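Long-range contacts in kelch domain-containing protein (Colletotrichum graminicola M1.001, PDB 5C86), which probably works as a copper-dependent alcohol oxidase of the AA5 (galactose oxidase and glyoxal oxidase) family, oxidising alcohols to carbonyl products: residues Val10-Val14 with Ile59-Ile63; Lys197-Tyr201 with Pro262-Val268. All coordinates share one frame. Numbering follows the deposited sequence.

In the fold
Both contacts join neighbouring blades of the seven-bladed kelch propeller. Contact 1 comes first along the chain. It sets the end of N-terminal strand 5-11, outermost strand of the last blade (336-369), and the residues just after it against the loop between strands 47-52 and 63-66 of the first blade. In contact 2, strand 197-202 of the fourth blade meets the loop after strand 254-258 and the start of strand 267-270 of the fifth. The centres are about 42 Å apart, on opposite sides of the chain's centre. Contact 1 closes the ring, with the V14 side chain about 11 Å from that of H335, a copper ligand in another structure; contact 2 lies away from that site.

Contact 1. Residues Val10-Val14 with Ile59-Ile63; sequences VKFPV and ISDAI
The two backbones run almost in the same direction, their end-to-end vectors 7° apart. Residues 10-11 end a β-strand and F12 stays extended (-99/158); P13 turns at -82/-3 before V14 extends again, while 59-63 is extended throughout. CA atoms approach most closely at F12-I59 (6.7 Å) and P13-A62 (5.8 Å). The backbones are not paired with each other: V10 and F12 bond to G365 and F363, S60 and I63 to L51 and T49. This is the seam where the propeller ring closes, the N-terminal strand completing the last blade and packing against the first. I59 (chi1 m, chi2 143°) points toward the other segment. Its end packs on the strand, I59 CD1 lying 3.8 Å from V10 CG1. The carbonyl K11 O is 3.4 Å from I59 CD1. I59 CG2 lies 3.8 Å from F12 CD1 and 3.9 Å from P13 CD; F12 (chi1 m) in turn reaches Y52 and V30. The P13 ring lies against the S60-A62 backbone, with P13 CG 3.6 Å from S60 O and 3.5 Å from A62 N, and 3.7 Å from A62 CB. V14 (chi1 m) brings CG1 to 3.8 Å from the same A62 CB.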
loop_
_atom_site.group_PDB
_atom_site.type_symbol
_atom_site.label_atom_id
_atom_site.label_comp_id
_atom_site.label_asym_id
_atom_site.label_seq_id
_atom_site.Cartn_x
_atom_site.Cartn_y
_atom_site.Cartn_z
ATOM N N VAL A 10 -10.374 -12.830 12.827
ATOM C CA VAL A 10 -9.950 -13.739 11.801
ATOM C C VAL A 10 -8.558 -14.176 12.261
ATOM O O VAL A 10 -7.726 -13.339 12.615
ATOM C CB VAL A 10 -9.912 -12.982 10.465
ATOM C CG1 VAL A 10 -9.069 -13.650 9.379
ATOM C CG2 VAL A 10 -11.362 -12.784 10.015
ATOM N N LYS A 11 -8.284 -15.461 12.220
ATOM C CA LYS A 11 -7.009 -15.964 12.727
ATOM C C LYS A 11 -6.268 -16.734 11.680
ATOM O O LYS A 11 -6.767 -17.682 11.079
ATOM C CB LYS A 11 -7.296 -16.869 13.936
ATOM C CG LYS A 11 -6.383 -16.607 15.136
ATOM C CD LYS A 11 -6.168 -17.897 15.943
ATOM C CE LYS A 11 -7.491 -18.516 16.382
ATOM N NZ LYS A 11 -7.324 -19.944 16.789
ATOM N N PHE A 12 -5.050 -16.337 11.377
ATOM C CA PHE A 12 -4.293 -16.986 10.418
ATOM C C PHE A 12 -3.290 -17.982 11.089
ATOM O O PHE A 12 -2.849 -17.725 12.181
ATOM C CB PHE A 12 -3.439 -15.968 9.590
ATOM C CG PHE A 12 -4.252 -15.212 8.547
ATOM C CD1 PHE A 12 -4.484 -15.742 7.273
ATOM C CD2 PHE A 12 -4.692 -13.942 8.839
ATOM C CE1 PHE A 12 -5.251 -15.055 6.341
ATOM C CE2 PHE A 12 -5.444 -13.234 7.896
ATOM C CZ PHE A 12 -5.703 -13.790 6.658
ATOM N N PRO A 13 -2.840 -18.960 10.337
ATOM C CA PRO A 13 -1.847 -19.900 10.908
ATOM C C PRO A 13 -0.434 -19.311 10.829
ATOM O O PRO A 13 0.512 -19.982 11.298
ATOM C CB PRO A 13 -1.961 -21.092 9.980
ATOM C CG PRO A 13 -2.271 -20.480 8.626
ATOM C CD PRO A 13 -3.235 -19.375 8.975
ATOM N N VAL A 14 -0.245 -18.095 10.231
ATOM C CA VAL A 14 1.118 -17.436 10.195
ATOM C C VAL A 14 0.857 -15.965 10.584
ATOM O O VAL A 14 -0.294 -15.469 10.474
ATOM C CB VAL A 14 1.842 -17.459 8.867
ATOM C CG1 VAL A 14 1.986 -18.867 8.299
ATOM C CG2 VAL A 14 1.125 -16.626 7.770
ATOM N N ILE A 59 -10.131 -19.786 5.957
ATOM C CA ILE A 59 -8.726 -19.438 6.047
ATOM C C ILE A 59 -7.985 -20.693 5.754
ATOM O O ILE A 59 -8.253 -21.715 6.368
ATOM C CB ILE A 59 -8.335 -18.912 7.410
ATOM C CG1 ILE A 59 -9.029 -17.589 7.643
ATOM C CG2 ILE A 59 -6.816 -18.708 7.500
ATOM C CD1 ILE A 59 -9.455 -17.414 9.086
ATOM N N SER A 60 -7.102 -20.631 4.789
ATOM C CA SER A 60 -6.361 -21.822 4.345
ATOM C C SER A 60 -5.244 -22.211 5.339
ATOM O O SER A 60 -4.708 -21.353 6.073
ATOM C CB SER A 60 -5.762 -21.575 2.958
ATOM O OG SER A 60 -4.584 -20.783 3.000
ATOM N N ASP A 61 -4.864 -23.492 5.329
ATOM C CA ASP A 61 -3.727 -23.894 6.103
ATOM C C ASP A 61 -2.462 -23.258 5.540
ATOM O O ASP A 61 -2.332 -22.985 4.320
ATOM C CB ASP A 61 -3.571 -25.447 6.071
ATOM C CG ASP A 61 -4.788 -26.188 6.631
ATOM O OD1 ASP A 61 -5.404 -25.787 7.641
ATOM O OD2 ASP A 61 -5.113 -27.245 6.059
ATOM N N ALA A 62 -1.461 -23.114 6.402
ATOM C CA ALA A 62 -0.215 -22.532 5.962
ATOM C C ALA A 62 0.479 -23.468 5.008
ATOM O O ALA A 62 0.582 -24.676 5.303
ATOM C CB ALA A 62 0.684 -22.205 7.156
ATOM N N ILE A 63 0.907 -22.978 3.858
ATOM C CA ILE A 63 1.699 -23.743 2.935
ATOM C C ILE A 63 3.009 -23.085 2.617
ATOM O O ILE A 63 3.127 -21.846 2.652
ATOM C CB ILE A 63 0.943 -24.067 1.602
ATOM C CG1 ILE A 63 0.793 -22.828 0.722
ATOM C CG2 ILE A 63 -0.433 -24.699 1.939
ATOM C CD1 ILE A 63 -0.081 -23.004 -0.526
#

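Contact 2. Residues Lys197-Tyr201 with Pro262-Val268; sequences KMNWY and PGQAVQV
Side chains alternate along the extended strand 197-201, so M198 and W200 point toward 262-268 while N199 and Y201 do not touch it. The opposing segment is a loop until it becomes strand at Q267; G263 turns it with a positive phi (81/-15). Register runs oppositely in the two segments: CA of M198 is nearest that of V266 (8.4 Å), CA of W200 that of G263 (5.9 Å). W200 (chi1 -71°, chi2 104°) packs one indole face against the P262-G263 backbone in two CH-pi contacts: P262 CA sits 3.7 Å from the six-membered ring centroid, G263 CA 3.9 Å from the five-membered one. At the ring edge W200 NE1 donates to Q264 O (2.8 Å, 160°). V266 CG2 lies 3.9 Å from W200 CZ2. M198 is mtm, carrying CE to 3.8 Å from V266 CB and 3.9 Å from V268 CG2; both valines are t. Adjacent propeller blades are thus joined chiefly by apolar packing, with one directional hydrogen bond fixing the indole against the loop backbone.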
loop_
_atom_site.group_PDB
_atom_site.type_symbol
_atom_site.label_atom_id
_atom_site.label_comp_id
_atom_site.label_asym_id
_atom_site.label_seq_id
_atom_site.Cartn_x
_atom_site.Cartn_y
_atom_site.Cartn_z
ATOM N N LYS A 197 14.126 15.522 3.731
ATOM C CA LYS A 197 14.570 15.879 2.392
ATOM C C LYS A 197 13.926 14.964 1.364
ATOM O O LYS A 197 14.219 13.756 1.336
ATOM C CB LYS A 197 16.077 15.731 2.273
ATOM C CG LYS A 197 16.786 16.798 3.083
ATOM C CD LYS A 197 18.288 16.619 3.060
ATOM C CE LYS A 197 18.804 15.633 4.071
ATOM N NZ LYS A 197 19.864 14.744 3.486
ATOM N N MET A 198 13.013 15.531 0.556
ATOM C CA MET A 198 12.376 14.794 -0.534
ATOM C C MET A 198 13.179 14.924 -1.822
ATOM O O MET A 198 13.791 15.971 -2.046
ATOM C CB MET A 198 10.970 15.334 -0.769
ATOM C CG MET A 198 10.147 15.463 0.508
ATOM S SD MET A 198 8.413 15.868 0.261
ATOM C CE MET A 198 8.506 17.541 -0.367
ATOM N N ASN A 199 13.112 13.938 -2.680
ATOM C CA ASN A 199 13.946 13.869 -3.900
ATOM C C ASN A 199 13.165 13.268 -5.019
ATOM O O ASN A 199 12.468 12.249 -4.841
ATOM C CB ASN A 199 15.141 13.042 -3.656
ATOM C CG ASN A 199 16.119 13.703 -2.675
ATOM O OD1 ASN A 199 16.905 14.592 -3.078
ATOM N ND2 ASN A 199 16.025 13.378 -1.423
ATOM N N TRP A 200 13.337 13.839 -6.212
ATOM C CA TRP A 200 12.894 13.189 -7.398
ATOM C C TRP A 200 13.922 12.253 -7.965
ATOM O O TRP A 200 15.095 12.580 -7.917
ATOM C CB TRP A 200 12.594 14.252 -8.469
ATOM C CG TRP A 200 11.430 15.061 -8.258
ATOM C CD1 TRP A 200 11.371 16.339 -7.834
ATOM C CD2 TRP A 200 10.056 14.640 -8.464
ATOM N NE1 TRP A 200 10.073 16.774 -7.793
ATOM C CE2 TRP A 200 9.260 15.731 -8.172
ATOM C CE3 TRP A 200 9.452 13.450 -8.879
ATOM C CZ2 TRP A 200 7.863 15.679 -8.215
ATOM C CZ3 TRP A 200 8.039 13.430 -8.949
ATOM C CH2 TRP A 200 7.301 14.537 -8.630
ATOM N N TYR A 201 13.485 11.092 -8.463
ATOM C CA TYR A 201 14.273 10.137 -9.193
ATOM C C TYR A 201 13.643 9.929 -10.544
ATOM O O TYR A 201 12.399 9.990 -10.707
ATOM C CB TYR A 201 14.370 8.804 -8.508
ATOM C CG TYR A 201 15.186 8.844 -7.226
ATOM C CD1 TYR A 201 16.547 8.619 -7.277
ATOM C CD2 TYR A 201 14.625 9.124 -5.984
ATOM C CE1 TYR A 201 17.323 8.665 -6.121
ATOM C CE2 TYR A 201 15.392 9.174 -4.844
ATOM C CZ TYR A 201 16.756 8.962 -4.910
ATOM O OH TYR A 201 17.581 8.963 -3.787
ATOM N N PRO A 262 7.563 16.542 -12.543
ATOM C CA PRO A 262 8.752 15.950 -11.985
ATOM C C PRO A 262 9.891 16.913 -12.093
ATOM O O PRO A 262 9.940 17.711 -13.037
ATOM C CB PRO A 262 9.028 14.710 -12.837
ATOM C CG PRO A 262 7.953 14.661 -13.851
ATOM C CD PRO A 262 7.079 15.813 -13.721
ATOM N N GLY A 263 10.783 16.849 -11.125
ATOM C CA GLY A 263 11.877 17.809 -10.996
ATOM C C GLY A 263 11.550 19.138 -10.341
ATOM O O GLY A 263 12.443 19.856 -10.012
ATOM N N GLN A 264 10.290 19.516 -10.184
ATOM C CA GLN A 264 9.914 20.795 -9.656
ATOM C C GLN A 264 9.560 20.640 -8.167
ATOM O O GLN A 264 9.326 19.499 -7.687
ATOM C CB GLN A 264 8.734 21.398 -10.439
ATOM C CG GLN A 264 8.977 21.609 -11.927
ATOM C CD GLN A 264 10.173 22.515 -12.250
ATOM O OE1 GLN A 264 10.537 23.409 -11.490
ATOM N NE2 GLN A 264 10.776 22.282 -13.399
ATOM N N ALA A 265 9.648 21.725 -7.439
ATOM C CA ALA A 265 9.405 21.687 -5.993
ATOM C C ALA A 265 8.012 21.057 -5.733
ATOM O O ALA A 265 7.076 21.245 -6.496
ATOM C CB ALA A 265 9.449 23.081 -5.394
ATOM N N VAL A 266 7.922 20.282 -4.649
ATOM C CA VAL A 266 6.643 19.785 -4.210
ATOM C C VAL A 266 6.099 20.716 -3.166
ATOM O O VAL A 266 6.784 21.055 -2.212
ATOM C CB VAL A 266 6.846 18.355 -3.671
ATOM C CG1 VAL A 266 5.546 17.848 -3.043
ATOM C CG2 VAL A 266 7.375 17.465 -4.753
ATOM N N GLN A 267 4.841 21.076 -3.311
ATOM C CA GLN A 267 4.183 21.977 -2.387
ATOM C C GLN A 267 3.724 21.196 -1.155
ATOM O O GLN A 267 3.250 20.044 -1.294
ATOM C CB GLN A 267 3.048 22.735 -3.078
ATOM C CG GLN A 267 3.566 23.577 -4.281
ATOM C CD GLN A 267 4.582 24.660 -3.917
ATOM O OE1 GLN A 267 4.649 25.115 -2.765
ATOM N NE2 GLN A 267 5.376 25.095 -4.897
ATOM N N VAL A 268 3.943 21.757 0.008
ATOM C CA VAL A 268 3.620 21.089 1.279
ATOM C C VAL A 268 2.729 21.939 2.145
ATOM O O VAL A 268 3.074 23.096 2.460
ATOM C CB VAL A 268 4.916 20.726 2.050
ATOM C CG1 VAL A 268 4.647 19.969 3.351
ATOM C CG2 VAL A 268 5.873 19.956 1.157
#